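Local coordinates for protein P-granule scaffold (Caenorhabditis japonica, PDB 5W4A) that scaffolds P granules, the germ granules of the nematode, and probably takes part through them in RNA binding and mRNA repression, at residues Phe43-Val47 / Phe48-Asp52; Asp58-Val61 / Gln62-Pro66; Ala142-Ile145 / Lys146-Ser150; Ala172-Phe175 / Thr176-Gly180; Gly180-Glu184 / Asp185-Glu189. One frame throughout, in Å; residues are numbered along the deposited sequence.

Interaction 1: residues Phe43-Val47 / Phe48-Asp52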
loop_
_atom_site.group_PDB
_atom_site.type_symbol
_atom_site.label_atom_id
_atom_site.label_comp_id
_atom_site.label_asym_id
_atom_site.label_seq_id
_atom_site.Cartn_x
_atom_site.Cartn_y
_atom_site.Cartn_z
ATOM N N PHE C 43 -23.497 4.454 -17.849
ATOM C CA PHE C 43 -22.359 4.363 -16.927
ATOM C C PHE C 43 -21.159 3.730 -17.629
ATOM O O PHE C 43 -20.054 4.295 -17.629
ATOM C CB PHE C 43 -22.828 3.581 -15.684
ATOM C CG PHE C 43 -21.806 3.390 -14.575
ATOM C CD1 PHE C 43 -20.631 4.131 -14.466
ATOM C CD2 PHE C 43 -22.079 2.445 -13.593
ATOM C CE1 PHE C 43 -19.732 3.888 -13.415
ATOM C CE2 PHE C 43 -21.201 2.215 -12.555
ATOM C CZ PHE C 43 -20.038 2.941 -12.458
ATOM N N ALA C 44 -21.377 2.597 -18.308
ATOM C CA ALA C 44 -20.313 1.967 -19.079
ATOM C C ALA C 44 -19.812 2.873 -20.194
ATOM O O ALA C 44 -18.598 2.975 -20.425
ATOM C CB ALA C 44 -20.781 0.633 -19.644
ATOM N N ALA C 45 -20.720 3.542 -20.906
ATOM C CA ALA C 45 -20.278 4.366 -22.020
ATOM C C ALA C 45 -19.369 5.488 -21.552
ATOM O O ALA C 45 -18.380 5.815 -22.219
ATOM C CB ALA C 45 -21.488 4.929 -22.772
ATOM N N TYR C 46 -19.701 6.109 -20.421
ATOM C CA TYR C 46 -18.878 7.184 -19.895
ATOM C C TYR C 46 -17.527 6.672 -19.412
ATOM O O TYR C 46 -16.483 7.257 -19.715
ATOM C CB TYR C 46 -19.615 7.875 -18.763
ATOM C CG TYR C 46 -18.901 9.064 -18.202
ATOM C CD1 TYR C 46 -18.856 10.241 -18.921
ATOM C CD2 TYR C 46 -18.302 9.027 -16.951
ATOM C CE1 TYR C 46 -18.233 11.359 -18.421
ATOM C CE2 TYR C 46 -17.660 10.139 -16.438
ATOM C CZ TYR C 46 -17.634 11.311 -17.181
ATOM O OH TYR C 46 -17.015 12.455 -16.710
ATOM N N VAL C 47 -17.527 5.594 -18.622
ATOM C CA VAL C 47 -16.273 5.066 -18.074
ATOM C C VAL C 47 -15.270 4.713 -19.175
ATOM O O VAL C 47 -14.056 4.968 -19.039
ATOM C CB VAL C 47 -16.570 3.842 -17.191
ATOM C CG1 VAL C 47 -15.298 3.046 -16.937
ATOM C CG2 VAL C 47 -17.190 4.294 -15.877
ATOM N N PHE C 48 -15.745 4.093 -20.255
ATOM C CA PHE C 48 -14.896 3.563 -21.314
ATOM C C PHE C 48 -14.640 4.579 -22.418
ATOM O O PHE C 48 -14.035 4.229 -23.440
ATOM C CB PHE C 48 -15.502 2.259 -21.861
ATOM C CG PHE C 48 -15.247 1.095 -20.954
ATOM C CD1 PHE C 48 -16.115 0.781 -19.914
ATOM C CD2 PHE C 48 -14.089 0.352 -21.090
ATOM C CE1 PHE C 48 -15.814 -0.263 -19.039
ATOM C CE2 PHE C 48 -13.783 -0.667 -20.204
ATOM C CZ PHE C 48 -14.653 -0.993 -19.203
ATOM N N GLY C 49 -15.107 5.812 -22.243
ATOM C CA GLY C 49 -14.786 6.885 -23.165
ATOM C C GLY C 49 -15.603 6.899 -24.428
ATOM O O GLY C 49 -15.224 7.591 -25.384
ATOM N N ALA C 50 -16.715 6.156 -24.467
ATOM C CA ALA C 50 -17.585 6.108 -25.639
ATOM C C ALA C 50 -18.556 7.265 -25.698
ATOM O O ALA C 50 -19.109 7.538 -26.768
ATOM C CB ALA C 50 -18.393 4.804 -25.653
ATOM N N SER C 51 -18.786 7.918 -24.566
ATOM C CA SER C 51 -19.682 9.052 -24.442
ATOM C C SER C 51 -19.111 9.986 -23.386
ATOM O O SER C 51 -18.478 9.544 -22.426
ATOM C CB SER C 51 -21.092 8.621 -24.045
ATOM O OG SER C 51 -21.920 9.766 -23.875
ATOM N N ASP C 52 -19.330 11.283 -23.573
ATOM C CA ASP C 52 -18.983 12.258 -22.551
ATOM C C ASP C 52 -20.179 12.629 -21.688
ATOM O O ASP C 52 -20.059 13.492 -20.813
ATOM C CB ASP C 52 -18.370 13.505 -23.199
ATOM C CG ASP C 52 -16.949 13.265 -23.669
ATOM O OD1 ASP C 52 -16.238 12.468 -23.014
ATOM O OD2 ASP C 52 -16.545 13.856 -24.696
HETATM O O HOH W 1 -15.855 9.694 -20.984
#

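Interaction 2: residues Asp58-Val61 / Gln62-Pro66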
loop_
_atom_site.group_PDB
_atom_site.type_symbol
_atom_site.label_atom_id
_atom_site.label_comp_id
_atom_site.label_asym_id
_atom_site.label_seq_id
_atom_site.Cartn_x
_atom_site.Cartn_y
_atom_site.Cartn_z
ATOM N N ASP C 58 -29.061 7.249 -10.681
ATOM C CA ASP C 58 -29.875 6.071 -10.965
ATOM C C ASP C 58 -29.156 5.110 -11.910
ATOM O O ASP C 58 -29.163 3.890 -11.689
ATOM C CB ASP C 58 -31.229 6.487 -11.552
ATOM C CG ASP C 58 -32.008 5.300 -12.126
ATOM O OD1 ASP C 58 -32.534 4.490 -11.333
ATOM O OD2 ASP C 58 -32.082 5.168 -13.369
ATOM N N ASP C 59 -28.534 5.637 -12.978
ATOM C CA ASP C 59 -27.786 4.793 -13.911
ATOM C C ASP C 59 -26.745 3.953 -13.180
ATOM O O ASP C 59 -26.553 2.774 -13.484
ATOM C CB ASP C 59 -27.056 5.638 -14.960
ATOM C CG ASP C 59 -27.997 6.359 -15.925
ATOM O OD1 ASP C 59 -29.113 5.856 -16.174
ATOM O OD2 ASP C 59 -27.578 7.414 -16.456
ATOM N N ILE C 60 -26.040 4.576 -12.247
ATOM C CA ILE C 60 -25.000 3.896 -11.493
ATOM C C ILE C 60 -25.609 2.864 -10.552
ATOM O O ILE C 60 -25.161 1.712 -10.489
ATOM C CB ILE C 60 -24.174 4.947 -10.736
ATOM C CG1 ILE C 60 -23.389 5.800 -11.731
ATOM C CG2 ILE C 60 -23.249 4.282 -9.733
ATOM C CD1 ILE C 60 -22.711 7.027 -11.065
ATOM N N VAL C 61 -26.656 3.256 -9.814
ATOM C CA VAL C 61 -27.282 2.335 -8.867
ATOM C C VAL C 61 -27.810 1.104 -9.597
ATOM O O VAL C 61 -27.745 -0.020 -9.078
ATOM C CB VAL C 61 -28.389 3.063 -8.074
ATOM C CG1 VAL C 61 -29.157 2.088 -7.153
ATOM C CG2 VAL C 61 -27.789 4.191 -7.245
ATOM N N GLN C 62 -28.334 1.289 -10.819
ATOM C CA GLN C 62 -28.895 0.173 -11.574
ATOM C C GLN C 62 -27.840 -0.859 -11.933
ATOM O O GLN C 62 -28.121 -2.069 -11.940
ATOM C CB GLN C 62 -29.578 0.683 -12.847
ATOM C CG GLN C 62 -30.904 1.378 -12.604
ATOM C CD GLN C 62 -31.908 0.465 -11.943
ATOM O OE1 GLN C 62 -32.057 -0.697 -12.333
ATOM N NE2 GLN C 62 -32.578 0.970 -10.912
ATOM N N ILE C 63 -26.630 -0.403 -12.287
ATOM C CA ILE C 63 -25.540 -1.320 -12.580
ATOM C C ILE C 63 -25.056 -1.998 -11.302
ATOM O O ILE C 63 -24.699 -3.182 -11.310
ATOM C CB ILE C 63 -24.401 -0.563 -13.296
ATOM C CG1 ILE C 63 -24.729 -0.362 -14.782
ATOM C CG2 ILE C 63 -23.041 -1.285 -13.146
ATOM C CD1 ILE C 63 -24.742 -1.655 -15.632
ATOM N N LEU C 64 -25.013 -1.256 -10.193
ATOM C CA LEU C 64 -24.531 -1.808 -8.925
ATOM C C LEU C 64 -25.505 -2.818 -8.334
ATOM O O LEU C 64 -25.087 -3.798 -7.699
ATOM C CB LEU C 64 -24.293 -0.676 -7.928
ATOM C CG LEU C 64 -23.102 0.244 -8.203
ATOM C CD1 LEU C 64 -23.011 1.245 -7.094
ATOM C CD2 LEU C 64 -21.782 -0.550 -8.344
ATOM N N PHE C 65 -26.803 -2.595 -8.507
ATOM C CA PHE C 65 -27.826 -3.432 -7.883
ATOM C C PHE C 65 -28.810 -3.947 -8.931
ATOM O O PHE C 65 -29.985 -3.560 -8.936
ATOM C CB PHE C 65 -28.565 -2.650 -6.796
ATOM C CG PHE C 65 -27.678 -2.156 -5.674
ATOM C CD1 PHE C 65 -27.424 -2.948 -4.563
ATOM C CD2 PHE C 65 -27.109 -0.888 -5.719
ATOM C CE1 PHE C 65 -26.621 -2.493 -3.533
ATOM C CE2 PHE C 65 -26.313 -0.425 -4.692
ATOM C CZ PHE C 65 -26.065 -1.231 -3.587
ATOM N N PRO C 66 -28.370 -4.843 -9.811
ATOM C CA PRO C 66 -29.297 -5.417 -10.799
ATOM C C PRO C 66 -30.339 -6.314 -10.143
ATOM O O PRO C 66 -30.188 -6.773 -9.010
ATOM C CB PRO C 66 -28.373 -6.213 -11.722
ATOM C CG PRO C 66 -27.190 -6.547 -10.894
ATOM C CD PRO C 66 -27.008 -5.388 -9.959
#

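Interaction 3: residues Ala142-Ile145 / Lys146-Ser150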
loop_
_atom_site.group_PDB
_atom_site.type_symbol
_atom_site.label_atom_id
_atom_site.label_comp_id
_atom_site.label_asym_id
_atom_site.label_seq_id
_atom_site.Cartn_x
_atom_site.Cartn_y
_atom_site.Cartn_z
ATOM N N ALA C 142 -9.391 -1.804 4.476
ATOM C CA ALA C 142 -8.543 -0.680 4.871
ATOM C C ALA C 142 -8.628 0.456 3.864
ATOM O O ALA C 142 -8.764 1.620 4.251
ATOM C CB ALA C 142 -7.104 -1.162 5.031
ATOM N N ILE C 143 -8.553 0.142 2.567
ATOM C CA ILE C 143 -8.623 1.184 1.543
ATOM C C ILE C 143 -9.993 1.856 1.565
ATOM O O ILE C 143 -10.101 3.084 1.424
ATOM C CB ILE C 143 -8.281 0.603 0.160
ATOM C CG1 ILE C 143 -6.812 0.238 0.116
ATOM C CG2 ILE C 143 -8.619 1.616 -0.974
ATOM C CD1 ILE C 143 -6.486 -0.715 -1.040
ATOM N N LEU C 144 -11.064 1.072 1.718
ATOM C CA LEU C 144 -12.408 1.644 1.811
ATOM C C LEU C 144 -12.519 2.632 2.972
ATOM O O LEU C 144 -13.015 3.763 2.795
ATOM C CB LEU C 144 -13.436 0.523 1.956
ATOM C CG LEU C 144 -14.877 0.963 2.090
ATOM C CD1 LEU C 144 -15.375 1.778 0.894
ATOM C CD2 LEU C 144 -15.753 -0.278 2.311
ATOM N N ILE C 145 -12.046 2.228 4.155
ATOM C CA ILE C 145 -12.076 3.104 5.329
ATOM C C ILE C 145 -11.282 4.385 5.067
ATOM O O ILE C 145 -11.743 5.503 5.375
ATOM C CB ILE C 145 -11.567 2.350 6.576
ATOM C CG1 ILE C 145 -12.625 1.364 7.058
ATOM C CG2 ILE C 145 -11.271 3.330 7.720
ATOM C CD1 ILE C 145 -12.124 0.364 8.053
ATOM N N LYS C 146 -10.082 4.260 4.494
ATOM C CA LYS C 146 -9.254 5.436 4.266
ATOM C C LYS C 146 -9.906 6.368 3.260
ATOM O O LYS C 146 -9.805 7.593 3.394
ATOM C CB LYS C 146 -7.861 4.994 3.814
ATOM C CG LYS C 146 -7.092 4.303 4.933
ATOM C CD LYS C 146 -5.810 3.667 4.474
ATOM C CE LYS C 146 -5.078 2.877 5.615
ATOM N NZ LYS C 146 -4.758 3.787 6.768
ATOM N N THR C 147 -10.603 5.806 2.270
ATOM C CA THR C 147 -11.338 6.601 1.291
ATOM C C THR C 147 -12.509 7.349 1.939
ATOM O O THR C 147 -12.674 8.562 1.736
ATOM C CB THR C 147 -11.817 5.661 0.179
ATOM O OG1 THR C 147 -10.680 5.143 -0.515
ATOM C CG2 THR C 147 -12.690 6.422 -0.833
ATOM N N ILE C 148 -13.305 6.642 2.757
ATOM C CA ILE C 148 -14.445 7.224 3.471
ATOM C C ILE C 148 -13.991 8.375 4.369
ATOM O O ILE C 148 -14.670 9.413 4.479
ATOM C CB ILE C 148 -15.161 6.125 4.288
ATOM C CG1 ILE C 148 -15.859 5.131 3.346
ATOM C CG2 ILE C 148 -16.144 6.744 5.287
ATOM C CD1 ILE C 148 -16.189 3.810 4.053
ATOM N N ASN C 149 -12.839 8.218 5.018
ATOM C CA ASN C 149 -12.341 9.207 5.972
ATOM C C ASN C 149 -11.620 10.366 5.303
ATOM O O ASN C 149 -11.240 11.319 6.003
ATOM C CB ASN C 149 -11.420 8.522 6.974
ATOM C CG ASN C 149 -12.186 7.816 8.079
ATOM O OD1 ASN C 149 -13.378 8.050 8.281
ATOM N ND2 ASN C 149 -11.496 6.953 8.812
ATOM N N SER C 150 -11.423 10.311 3.988
ATOM C CA SER C 150 -10.773 11.397 3.263
ATOM C C SER C 150 -11.712 12.592 3.184
ATOM O O SER C 150 -12.919 12.445 2.992
ATOM C CB SER C 150 -10.394 10.956 1.853
ATOM O OG SER C 150 -9.388 9.976 1.907
#

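Interaction 4: residues Ala172-Phe175 / Thr176-Gly180. With EDO (1,2-ethanediol), chain T; EDO (1,2-ethanediol), chain Q.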
loop_
_atom_site.group_PDB
_atom_site.type_symbol
_atom_site.label_atom_id
_atom_site.label_comp_id
_atom_site.label_asym_id
_atom_site.label_seq_id
_atom_site.Cartn_x
_atom_site.Cartn_y
_atom_site.Cartn_z
ATOM N N ALA C 172 -9.799 1.911 -9.418
ATOM C CA ALA C 172 -9.263 3.251 -9.203
ATOM C C ALA C 172 -9.611 4.157 -10.365
ATOM O O ALA C 172 -9.991 5.321 -10.164
ATOM C CB ALA C 172 -7.747 3.191 -8.987
ATOM N N TYR C 173 -9.540 3.622 -11.587
ATOM C CA TYR C 173 -9.876 4.389 -12.790
ATOM C C TYR C 173 -11.351 4.766 -12.819
ATOM O O TYR C 173 -11.696 5.917 -13.118
ATOM C CB TYR C 173 -9.493 3.591 -14.040
ATOM C CG TYR C 173 -9.661 4.401 -15.304
ATOM C CD1 TYR C 173 -8.791 5.457 -15.567
ATOM C CD2 TYR C 173 -10.692 4.163 -16.177
ATOM C CE1 TYR C 173 -8.928 6.237 -16.680
ATOM C CE2 TYR C 173 -10.823 4.949 -17.359
ATOM C CZ TYR C 173 -9.937 5.977 -17.570
ATOM O OH TYR C 173 -10.017 6.818 -18.672
ATOM N N VAL C 174 -12.239 3.808 -12.538
ATOM C CA VAL C 174 -13.673 4.099 -12.509
ATOM C C VAL C 174 -13.980 5.173 -11.478
ATOM O O VAL C 174 -14.689 6.143 -11.771
ATOM C CB VAL C 174 -14.492 2.830 -12.231
ATOM C CG1 VAL C 174 -15.977 3.158 -12.100
ATOM C CG2 VAL C 174 -14.307 1.765 -13.342
ATOM N N PHE C 175 -13.469 5.023 -10.246
ATOM C CA PHE C 175 -13.710 6.062 -9.230
ATOM C C PHE C 175 -13.187 7.418 -9.689
ATOM O O PHE C 175 -13.836 8.446 -9.469
ATOM C CB PHE C 175 -13.066 5.695 -7.884
ATOM C CG PHE C 175 -13.824 4.643 -7.084
ATOM C CD1 PHE C 175 -15.134 4.878 -6.654
ATOM C CD2 PHE C 175 -13.213 3.431 -6.711
ATOM C CE1 PHE C 175 -15.841 3.930 -5.895
ATOM C CE2 PHE C 175 -13.918 2.491 -5.934
ATOM C CZ PHE C 175 -15.229 2.732 -5.547
ATOM N N THR C 176 -12.002 7.452 -10.295
ATOM C CA THR C 176 -11.456 8.713 -10.773
ATOM C C THR C 176 -12.396 9.362 -11.781
ATOM O O THR C 176 -12.663 10.571 -11.705
ATOM C CB THR C 176 -10.074 8.477 -11.379
ATOM O OG1 THR C 176 -9.148 8.126 -10.333
ATOM C CG2 THR C 176 -9.555 9.700 -12.100
ATOM N N LYS C 177 -12.924 8.573 -12.718
ATOM C CA LYS C 177 -13.834 9.101 -13.735
ATOM C C LYS C 177 -15.125 9.616 -13.103
ATOM O O LYS C 177 -15.570 10.737 -13.404
ATOM C CB LYS C 177 -14.149 8.014 -14.779
ATOM C CG LYS C 177 -13.003 7.635 -15.722
ATOM C CD LYS C 177 -12.755 8.686 -16.801
ATOM C CE LYS C 177 -13.938 8.794 -17.750
ATOM N NZ LYS C 177 -13.648 9.681 -18.910
ATOM N N ILE C 178 -15.753 8.813 -12.220
ATOM C CA ILE C 178 -17.083 9.149 -11.709
ATOM C C ILE C 178 -17.030 10.278 -10.693
ATOM O O ILE C 178 -17.947 11.108 -10.633
ATOM C CB ILE C 178 -17.751 7.893 -11.118
ATOM C CG1 ILE C 178 -17.986 6.876 -12.232
ATOM C CG2 ILE C 178 -19.038 8.247 -10.364
ATOM C CD1 ILE C 178 -19.010 7.314 -13.266
ATOM N N LEU C 179 -15.980 10.335 -9.879
ATOM C CA LEU C 179 -15.855 11.353 -8.851
ATOM C C LEU C 179 -15.112 12.586 -9.321
ATOM O O LEU C 179 -14.911 13.497 -8.514
ATOM C CB LEU C 179 -15.153 10.773 -7.629
ATOM C CG LEU C 179 -15.927 9.619 -6.983
ATOM C CD1 LEU C 179 -15.098 9.059 -5.851
ATOM C CD2 LEU C 179 -17.315 10.041 -6.526
ATOM N N GLY C 180 -14.647 12.608 -10.562
ATOM C CA GLY C 180 -13.972 13.790 -11.081
ATOM C C GLY C 180 -12.656 14.072 -10.392
ATOM O O GLY C 180 -12.348 15.230 -10.090
HETATM C C1 EDO T . -17.687 14.070 -12.539
HETATM O O1 EDO T . -18.610 14.954 -11.889
HETATM C C2 EDO T . -18.397 13.037 -13.426
HETATM O O2 EDO T . -19.554 12.443 -12.801
HETATM C C1 EDO Q . -20.583 11.693 -7.993
HETATM O O1 EDO Q . -19.821 12.756 -8.593
HETATM C C2 EDO Q . -21.952 11.566 -8.658
HETATM O O2 EDO Q . -21.837 10.885 -9.913
HETATM O O HOH W 2 -12.220 6.807 -20.171
#

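Interaction 5: residues Gly180-Glu184 / Asp185-Glu189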
loop_
_atom_site.group_PDB
_atom_site.type_symbol
_atom_site.label_atom_id
_atom_site.label_comp_id
_atom_site.label_asym_id
_atom_site.label_seq_id
_atom_site.Cartn_x
_atom_site.Cartn_y
_atom_site.Cartn_z
ATOM N N GLY C 180 -14.647 12.608 -10.562
ATOM C CA GLY C 180 -13.972 13.790 -11.081
ATOM C C GLY C 180 -12.656 14.072 -10.392
ATOM O O GLY C 180 -12.348 15.230 -10.090
ATOM N N LEU C 181 -11.863 13.040 -10.128
ATOM C CA LEU C 181 -10.630 13.233 -9.384
ATOM C C LEU C 181 -9.439 13.610 -10.256
ATOM O O LEU C 181 -8.365 13.886 -9.706
ATOM C CB LEU C 181 -10.285 11.961 -8.580
ATOM C CG LEU C 181 -11.436 11.490 -7.681
ATOM C CD1 LEU C 181 -11.059 10.204 -6.973
ATOM C CD2 LEU C 181 -11.839 12.547 -6.679
ATOM N N GLU C 182 -9.572 13.586 -11.584
ATOM C CA GLU C 182 -8.471 13.990 -12.454
ATOM C C GLU C 182 -8.440 15.515 -12.561
ATOM O O GLU C 182 -9.416 16.136 -12.992
ATOM C CB GLU C 182 -8.607 13.331 -13.831
ATOM C CG GLU C 182 -7.392 13.615 -14.713
ATOM C CD GLU C 182 -7.475 12.972 -16.095
ATOM O OE1 GLU C 182 -8.455 12.255 -16.377
ATOM O OE2 GLU C 182 -6.534 13.195 -16.884
ATOM N N ASP C 183 -7.329 16.118 -12.158
ATOM C CA ASP C 183 -7.146 17.564 -12.289
ATOM C C ASP C 183 -5.668 17.804 -12.579
ATOM O O ASP C 183 -4.909 16.858 -12.797
ATOM C CB ASP C 183 -7.668 18.294 -11.042
ATOM C CG ASP C 183 -6.820 18.047 -9.782
ATOM O OD1 ASP C 183 -5.675 17.554 -9.857
ATOM O OD2 ASP C 183 -7.315 18.369 -8.685
ATOM N N GLU C 184 -5.247 19.074 -12.605
ATOM C CA GLU C 184 -3.864 19.356 -12.976
ATOM C C GLU C 184 -2.858 18.703 -12.019
ATOM O O GLU C 184 -1.761 18.322 -12.446
ATOM C CB GLU C 184 -3.641 20.878 -13.050
ATOM C CG GLU C 184 -3.786 21.593 -11.717
ATOM C CD GLU C 184 -3.691 23.115 -11.831
ATOM O OE1 GLU C 184 -3.625 23.636 -12.970
ATOM O OE2 GLU C 184 -3.683 23.784 -10.772
ATOM N N ASP C 185 -3.216 18.539 -10.742
ATOM C CA ASP C 185 -2.308 17.936 -9.763
ATOM C C ASP C 185 -2.241 16.410 -9.891
ATOM O O ASP C 185 -1.194 15.824 -9.625
ATOM C CB ASP C 185 -2.747 18.317 -8.345
ATOM C CG ASP C 185 -2.726 19.829 -8.119
ATOM O OD1 ASP C 185 -1.765 20.449 -8.605
ATOM O OD2 ASP C 185 -3.674 20.362 -7.508
ATOM N N THR C 186 -3.324 15.760 -10.307
ATOM C CA THR C 186 -3.364 14.297 -10.308
ATOM C C THR C 186 -3.198 13.708 -11.699
ATOM O O THR C 186 -3.116 12.487 -11.830
ATOM C CB THR C 186 -4.690 13.803 -9.727
ATOM O OG1 THR C 186 -5.750 14.257 -10.581
ATOM C CG2 THR C 186 -4.918 14.292 -8.279
ATOM N N ALA C 187 -3.149 14.545 -12.743
ATOM C CA ALA C 187 -3.246 14.039 -14.115
ATOM C C ALA C 187 -2.163 13.019 -14.465
ATOM O O ALA C 187 -2.444 11.994 -15.114
ATOM C CB ALA C 187 -3.204 15.215 -15.090
ATOM N N ASP C 188 -0.912 13.269 -14.077
ATOM C CA ASP C 188 0.145 12.334 -14.443
ATOM C C ASP C 188 -0.061 10.974 -13.768
ATOM O O ASP C 188 0.209 9.929 -14.370
ATOM C CB ASP C 188 1.509 12.929 -14.085
ATOM C CG ASP C 188 1.909 14.073 -15.020
ATOM O OD1 ASP C 188 1.148 14.369 -15.966
ATOM O OD2 ASP C 188 2.973 14.669 -14.791
ATOM N N GLU C 189 -0.548 10.972 -12.530
ATOM C CA GLU C 189 -0.811 9.714 -11.850
ATOM C C GLU C 189 -2.018 8.997 -12.446
ATOM O O GLU C 189 -2.009 7.768 -12.571
ATOM C CB GLU C 189 -1.020 9.963 -10.359
ATOM C CG GLU C 189 0.274 10.407 -9.665
ATOM C CD GLU C 189 0.064 11.138 -8.360
ATOM O OE1 GLU C 189 -0.895 10.836 -7.614
ATOM O OE2 GLU C 189 0.880 12.069 -8.064
HETATM O O HOH W 3 -4.489 11.851 -17.169
HETATM O O HOH W 4 -0.205 15.949 -12.821
#

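Interaction 1: residues Phe43-Val47 / Phe48-Asp52
A Schellman motif closes helix 42-47 here, with Gly-49 leaving helical geometry at a positive phi of 80°. Two backbone bonds define it: Ala-50 N to Ala-45 O at 2.8 Å and Gly-49 N to Tyr-46 O. Phe-48 N to Ala-44 O, at 3.1 Å, is the last regular helix bond, and Ala-45 O also accepts Ser-51 N. With chi1 at -78°, Phe-48 CG stands beside its backbone N, and the ring edge comes to Ala-44 O, CD1 lying 3.8 Å from Val-47 CG1. The side chain also packs on Leu-208 and Ile-212 of helix 206-213. An alanine in place of this phenylalanine is likely to leave a gap between the helix end and those two side chains. Beyond the turn the chain runs back beside Tyr-46, whose ring meets the Asp-52 backbone at its edge. Water 1 lies within hydrogen-bonding distance of both Tyr-46 O and Ser-51 O, and Tyr-46 CA makes a nearly linear CA-H...O contact with Ser-51 O at 3.5 Å.

Interaction 2: residues Asp58-Val61 / Gln62-Pro66
Val-61 and Phe-65 meet through CG1 and CD2, 3.9 Å apart, their side chains crossing at a slant. The same ring edge also faces the backbone: Val-61 O lies near the ring plane, 3.5 Å from Phe-65 CD2, while accepting Phe-65 N at 2.8 Å. With CG1 of Val-61 anti to its backbone N (chi1 175°), this methyl is directed along the helix to the ring. On a neighbouring face Ile-60 and Leu-64 run side by side and point the same way, at least in one of the two modelled conformers of Leu-64. Asp-58 and Gln-62 form the polar pair. A chi1 of -74° lays Gln-62 CG 3.2 Å from Asp-58 O, and the bend at chi2 turns the amide back toward the carboxylate; NE2 stays 3.5 Å from Asp-58 OD1, with the two planes turned 40° apart, so the approach is loose.

Behind these side chains are successive i to i+4 backbone bonds, Gln-62 N to Asp-58 O and Leu-64 N to Ile-60 O among them; Ile-63 N to Asp-59 O is weak. Further out, Arg-95 makes a cation-pi contact with the Phe-65 ring, and Ser-42 OG bonds Asp-59 OD2. The arrangement is that of the last turns of an amphipathic alpha-helix, 57-64, within a mainly helical domain, its apolar side chains directed at helices 71-84, 89-100 and, through Ile-63, 20-28.

Interaction 3: residues Ala142-Ile145 / Lys146-Ser150
Thr-147 grips Ile-143 O twice, through backbone N and through OG1, each at 2.9 Å from that oxygen. The two donors arrive from opposite faces of the carbonyl plane, and OG1 stands 36° out of it. A chi1 of -65° sets OG1 beside its own backbone N and turns it back along the helix, placing it for the second bond, and that bond directs the hydroxyl at Ile-143 O. The other backbone bonds are regular: Lys-146 N to Ala-142 O, Ile-148 N to Leu-144 O and Asn-149 N to Ile-145 O.

These are the i to i+4 bonds of the final turns of alpha-helix 136-148. Just past them Ser-150 OG donates to Lys-146 O at 2.8 Å, and Ser-150 N to Thr-147 O, so carbonyls of the last turn are bonded as the chain departs.

Among apolar contacts, Leu-144 presents CG and CD1 to Ile-148 CD1, the nearer pair being CG to CD1 at 3.7 Å. The two side chains pack further on helix 71-84, at Ala-83 and Leu-82 respectively.

Mixed contacts occupy the flank. Ile-145 and Asn-149 lie alongside, with Ile-145 CG2 3.8 Å from Asn-149 ND2, and that amide has a weak bond to Lys-120 O. The aliphatic chain of Lys-146 lies along Ala-142 O, with CG at 3.2 Å from that oxygen.

Interaction 4: residues Ala172-Phe175 / Thr176-Gly180
Tyr-173 carries its ring forward along the helix because CG is anti to the backbone N (chi1 -173°), and Lys-177, bent at chi2 (-75°) and chi3, folds its methylenes onto it. The two side chains therefore run alongside, pointing the same way. Lys-177 CG sits over one face of the Tyr-173 ring, 4.1 Å from its centroid and 22° off the normal, a CH-pi contact offset toward the rim; Lys-177 CD lies 3.8 Å from Tyr-173 OH. Water 2, at the ring edge, is 2.7 Å from Tyr-173 OH and only weakly bonded by Lys-177 NZ.

On helix 169-179, Thr-176 doubles up on Ala-172 O, OG1 and N each at 2.9 Å from it and on opposite faces of the carbonyl plane. Val-174 and Ile-178 touch at CG1, while Leu-179 CD1 lies 4.3 Å from Phe-175 CD1. Phe-18 and Phe-19 both make edge-to-face stacks with the Phe-175 ring. A Schellman motif ends the helix at Gly-180, and Ile-178 O accepts from two 1,2-ethanediol molecules, probably from the crystallisation liquor.

Arg-194 NE bonds Tyr-173 OH, and Lys-177 makes a cation-pi contact with Tyr-46. The lysine thus gives its methylenes to one aromatic ring and its ammonium to another, which probably restrains its long chain.

Interaction 5: residues Gly180-Glu184 / Asp185-Glu189
The backbone turns from the extended Asp-183 (phi/psi -146/-173°) into the start of helix 187-201 through an Asx turn. Asp-183 OD1 accepts Asp-185 N weakly at 2.8 Å, the bond of that turn, and Thr-186 N more squarely at 3.0 Å from OD1, nearly along its C-O axis. With chi1 at 69°, Asp-183 CG lies between backbone N and carbonyl carbon, turned over the amides that follow. Thr-186 OG1 acts in both senses, donating to a lone pair of Leu-181 O at 2.8 Å, in the carbonyl plane, and accepting Asp-183 N at 2.9 Å. A valine in place of this threonine would probably leave both Leu-181 O and Asp-183 N without this mate and let the loop drift from the helix start. Asp-185 OD2 comes to 4.2 Å from Asp-183 OD1, a like-charge proximity that the two amides on OD1 probably offset. Arg-194 forms a salt bridge with Glu-182 OE1, while Glu-182 OE2 receives water 3, which also donates to Ala-187 O at 2.9 Å.

How the interactions relate
Along the chain the five contacts come in series, except that interactions 4 and 5 share Gly-180, where helix 169-179 hands over to the loop before helix 187-201. Interaction 4, about 8 Å from the chain centre, joins three others. Phe-43 of interaction 1 packs its CE1 3.5 Å from Ile-178 CD1, Ile-60 of interaction 2 touches Ile-178 too, and Thr-176 O probably accepts Leu-181 N of interaction 5. Interactions 1 and 2, on successive helices, meet through Phe-43. Interaction 3 touches none of them and lies across the chain centre from interactions 1 and 2, centres about 26 and 22 Å away. Helix 169-179 thus links several helix ends in this N-domain.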